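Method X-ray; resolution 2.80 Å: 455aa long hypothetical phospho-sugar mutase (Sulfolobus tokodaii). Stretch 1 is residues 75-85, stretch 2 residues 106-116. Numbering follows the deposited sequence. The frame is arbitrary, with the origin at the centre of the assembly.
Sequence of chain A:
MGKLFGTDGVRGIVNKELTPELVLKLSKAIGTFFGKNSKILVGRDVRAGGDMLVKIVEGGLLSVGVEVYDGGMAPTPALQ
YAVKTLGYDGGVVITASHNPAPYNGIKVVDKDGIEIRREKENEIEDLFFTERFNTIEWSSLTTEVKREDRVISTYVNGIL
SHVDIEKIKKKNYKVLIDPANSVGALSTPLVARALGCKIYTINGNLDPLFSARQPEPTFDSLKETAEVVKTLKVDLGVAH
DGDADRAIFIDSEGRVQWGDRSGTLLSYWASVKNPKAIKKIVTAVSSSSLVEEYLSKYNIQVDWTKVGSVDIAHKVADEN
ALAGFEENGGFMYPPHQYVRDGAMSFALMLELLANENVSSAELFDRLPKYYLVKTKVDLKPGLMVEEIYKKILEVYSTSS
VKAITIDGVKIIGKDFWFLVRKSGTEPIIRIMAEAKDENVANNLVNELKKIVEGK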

# COMPACT_ATOMS: atom_id res chain seq x y z
N PRO A 75 -9.41 8.50 -0.48
CA PRO A 75 -8.31 7.53 -0.47
C PRO A 75 -8.16 7.10 1.01
O PRO A 75 -8.51 7.86 1.93
N THR A 76 -7.66 5.89 1.24
CA THR A 76 -7.47 5.41 2.62
C THR A 76 -6.45 6.29 3.35
O THR A 76 -6.67 6.64 4.51
N PRO A 77 -5.33 6.64 2.69
CA PRO A 77 -4.33 7.49 3.35
C PRO A 77 -5.03 8.78 3.84
O PRO A 77 -4.69 9.32 4.90
N ALA A 78 -5.99 9.26 3.04
CA ALA A 78 -6.77 10.45 3.36
C ALA A 78 -7.64 10.26 4.62
O ALA A 78 -7.63 11.11 5.52
N LEU A 79 -8.41 9.17 4.65
CA LEU A 79 -9.26 8.86 5.79
C LEU A 79 -8.36 8.70 7.01
O LEU A 79 -8.61 9.25 8.07
N GLN A 80 -7.30 7.91 6.86
CA GLN A 80 -6.38 7.68 7.95
C GLN A 80 -5.79 8.98 8.44
O GLN A 80 -5.70 9.23 9.65
N TYR A 81 -5.37 9.82 7.49
CA TYR A 81 -4.78 11.10 7.83
C TYR A 81 -5.79 11.91 8.66
O TYR A 81 -5.42 12.65 9.59
N ALA A 82 -7.06 11.78 8.30
CA ALA A 82 -8.13 12.46 9.01
C ALA A 82 -8.18 11.97 10.47
O ALA A 82 -8.14 12.78 11.40
N VAL A 83 -8.26 10.66 10.68
CA VAL A 83 -8.31 10.18 12.05
C VAL A 83 -7.02 10.53 12.78
O VAL A 83 -7.03 10.84 13.98
N LYS A 84 -5.92 10.52 12.06
CA LYS A 84 -4.63 10.86 12.64
C LYS A 84 -4.58 12.31 13.17
O LYS A 84 -4.19 12.56 14.30
N THR A 85 -4.99 13.27 12.36
CA THR A 85 -4.86 14.65 12.80
C THR A 85 -6.14 15.39 13.14
O THR A 85 -6.08 16.53 13.63
N ILE A 106 -13.39 -4.61 5.04
CA ILE A 106 -13.35 -3.69 6.14
C ILE A 106 -11.96 -3.52 6.64
O ILE A 106 -11.30 -4.49 6.96
N LYS A 107 -11.49 -2.28 6.67
CA LYS A 107 -10.17 -1.96 7.21
C LYS A 107 -10.50 -1.19 8.50
O LYS A 107 -11.51 -0.48 8.57
N VAL A 108 -9.70 -1.36 9.53
CA VAL A 108 -9.97 -0.59 10.73
C VAL A 108 -8.69 0.09 11.16
O VAL A 108 -7.68 -0.56 11.40
N VAL A 109 -8.75 1.42 11.21
CA VAL A 109 -7.60 2.21 11.60
C VAL A 109 -7.69 2.69 13.04
O VAL A 109 -8.69 3.27 13.45
N ASP A 110 -6.63 2.45 13.78
CA ASP A 110 -6.54 2.84 15.18
C ASP A 110 -6.24 4.33 15.41
O ASP A 110 -6.07 5.10 14.47
N LYS A 111 -6.20 4.69 16.69
CA LYS A 111 -5.98 6.05 17.18
C LYS A 111 -4.84 6.82 16.51
O LYS A 111 -4.93 8.02 16.34
N ASP A 112 -3.78 6.10 16.13
CA ASP A 112 -2.60 6.69 15.51
C ASP A 112 -2.64 6.94 13.99
O ASP A 112 -1.72 7.52 13.44
N GLY A 113 -3.71 6.51 13.32
CA GLY A 113 -3.81 6.73 11.89
C GLY A 113 -3.37 5.53 11.07
O GLY A 113 -3.52 5.51 9.86
N ILE A 114 -2.82 4.54 11.75
CA ILE A 114 -2.37 3.33 11.09
C ILE A 114 -3.43 2.25 11.32
O ILE A 114 -4.23 2.36 12.23
N GLU A 115 -3.45 1.22 10.50
CA GLU A 115 -4.40 0.14 10.72
C GLU A 115 -4.05 -0.51 12.06
O GLU A 115 -2.90 -0.47 12.51
N ILE A 116 -5.04 -1.11 12.70
CA ILE A 116 -4.82 -1.74 14.00
C ILE A 116 -3.77 -2.85 13.95
O ILE A 116 -3.66 -3.55 12.95

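The contact sets one face of the helix 76-85 against a strand that begins earlier in the chain and the tight turn that follows it. The two axes run in roughly the same direction, 29° apart, and come no nearer than 9.9 Å. The backbones, however, converge along the helix: the CA atoms of Thr76 and Lys107 are 9.1 Å apart, those of Lys84 and Gly113 just 4.3 Å. The spacing therefore narrows along the helix, from a loose approach at Thr76 to near backbone contact at Gly113.

Pro75 occupies the N-cap position and takes no part in the contact; its carbonyl receives the first helical hydrogen bond, from Leu79 N. Thr76 opens the interface. Its CB points toward the strand, chi1 is m, and OG1 lies 4.3 Å from NZ of Lys107. At that distance the pair is not hydrogen-bonded; both atoms find partners elsewhere in the structure. Lys107 also points toward the helix, with chi1 between wells at -98°, and is extended from chi2 onward, all t, so that its tip approaches the Thr76 hydroxyl. Pro77 points away, Ala78 is out of reach, and Leu79 lies sideways without touching the other stretch.

Gln80, one turn after Thr76, has the largest area covered by the other stretch. Its CB leaves sideways, but chi1 m and chi2 t carry the end of the chain nearer. On the way, CB lies 3.2 Å from Gly113 O and CG 4.2 Å from Val109 CG1. At the tip, NE2 donates a weak hydrogen bond to OE1 of Glu115, 3.2 Å long with an angle of 145°. Glu115 likewise starts sideways and ends nearer, so two buried polar groups meet by bending toward each other, the one hydrogen bond between the stretches.

Tyr81 points away and Ala82 is out of reach, leaving Val83 to supply the apolar centre. It points toward the strand with chi1 p, and its CG1 is 3.4 Å from CG2 of Val109, which points toward the helix in return. Val83 also rests on backbone: CG2 is 3.9 Å from Asp110 O, and CG1 is 4.2 Å from Gly113 CA. Here the two valines meet directly, side chain to side chain.

Lys84 marks the narrowest point. Its CB lies 4.0 Å from Gly113 CA and its CG 3.9 Å from Asp112 O, while the rest of the chain, t through chi3 and p at chi4, leads away. A CB on Gly113 would sit 2.8 Å from Lys84 CB, a clash, and the phi/psi of 97/-7 would independently jam it against the preceding carbonyl. Gly113, which ends the type I turn begun at Asp110, thus meets two demands, its own backbone angles and the close approach of Lys84. Asp112 points away from the helix, and its OD2 accepts a hydrogen bond of 3.2 Å from Ile114 N, bracing the turn. Thr85 lies beyond the contact.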

# COMPACT_ATOMS: atom_id res chain seq x y z
CB PRO A 75 -7.12 8.37 -0.95
CG PRO A 75 -7.73 9.25 -1.93
CD PRO A 75 -9.04 9.68 -1.29
CB THR A 76 -7.06 3.92 2.66
OG1 THR A 76 -8.15 3.13 2.16
CG2 THR A 76 -6.75 3.46 4.07
CB PRO A 77 -3.34 7.83 2.22
CG PRO A 77 -3.54 6.80 1.20
CD PRO A 77 -5.01 6.46 1.27
CB ALA A 78 -7.66 10.83 2.19
CB LEU A 79 -10.02 7.56 5.54
CG LEU A 79 -11.45 7.46 5.01
CD1 LEU A 79 -12.04 8.83 4.90
CD2 LEU A 79 -11.47 6.73 3.66
CB GLN A 80 -5.27 6.75 7.50
CG GLN A 80 -5.74 5.35 7.19
CD GLN A 80 -4.66 4.53 6.55
OE1 GLN A 80 -4.15 4.87 5.47
NE2 GLN A 80 -4.28 3.44 7.21
CB TYR A 81 -4.40 11.86 6.56
CG TYR A 81 -3.64 13.12 6.89
CD1 TYR A 81 -2.35 13.06 7.41
CD2 TYR A 81 -4.26 14.38 6.76
CE1 TYR A 81 -1.70 14.21 7.80
CE2 TYR A 81 -3.62 15.53 7.15
CZ TYR A 81 -2.34 15.44 7.66
OH TYR A 81 -1.67 16.60 7.97
CB ALA A 82 -9.45 12.22 8.32
CB VAL A 83 -8.57 8.65 12.11
CG1 VAL A 83 -7.72 7.96 11.12
CG2 VAL A 83 -8.28 8.12 13.50
CB LYS A 84 -3.52 10.67 11.60
CG LYS A 84 -2.14 11.11 12.05
CD LYS A 84 -1.13 11.02 10.91
CE LYS A 84 0.13 11.83 11.18
NZ LYS A 84 0.87 11.37 12.39
CB THR A 85 -4.13 15.49 11.73
OG1 THR A 85 -5.06 15.87 10.71
CG2 THR A 85 -2.99 14.68 11.06
CB ILE A 106 -14.18 -4.20 7.31
CG1 ILE A 106 -15.63 -4.41 6.88
CG2 ILE A 106 -14.09 -3.23 8.47
CD1 ILE A 106 -16.39 -3.14 6.65
CB LYS A 107 -9.38 -1.06 6.27
CG LYS A 107 -8.37 -1.78 5.38
CD LYS A 107 -7.56 -0.80 4.54
CE LYS A 107 -6.70 -1.52 3.49
NZ LYS A 107 -6.10 -0.62 2.42
CB VAL A 108 -10.62 -1.47 11.87
CG1 VAL A 108 -10.78 -2.90 11.40
CG2 VAL A 108 -9.85 -1.36 13.16
CB VAL A 109 -7.39 3.40 10.65
CG1 VAL A 109 -8.59 3.58 9.78
CG2 VAL A 109 -7.09 4.67 11.44
CB ASP A 110 -5.48 2.00 15.90
CG ASP A 110 -5.52 2.19 17.40
OD1 ASP A 110 -6.48 1.73 18.04
OD2 ASP A 110 -4.59 2.81 17.95
CB LYS A 111 -5.74 5.98 18.69
CG LYS A 111 -5.59 7.29 19.40
CD LYS A 111 -5.68 7.12 20.95
CE LYS A 111 -4.39 6.58 21.61
NZ LYS A 111 -4.08 5.16 21.34
CB ASP A 112 -1.35 5.85 15.88
CG ASP A 112 -1.50 4.35 15.52
OD1 ASP A 112 -0.60 3.55 15.92
OD2 ASP A 112 -2.49 3.97 14.84
CB ILE A 114 -1.03 2.88 11.70
CG1 ILE A 114 -0.14 4.11 11.90
CG2 ILE A 114 -0.35 1.85 10.81
CD1 ILE A 114 1.18 3.81 12.56
CB GLU A 115 -4.27 -0.88 9.60
CG GLU A 115 -3.15 -0.53 8.66
CD GLU A 115 -3.64 0.12 7.38
OE1 GLU A 115 -2.79 0.71 6.66
OE2 GLU A 115 -4.86 0.03 7.08
CB ILE A 116 -6.15 -2.31 14.59
CG1 ILE A 116 -6.83 -3.23 13.57
CG2 ILE A 116 -7.09 -1.15 14.99
CD1 ILE A 116 -8.03 -4.00 14.09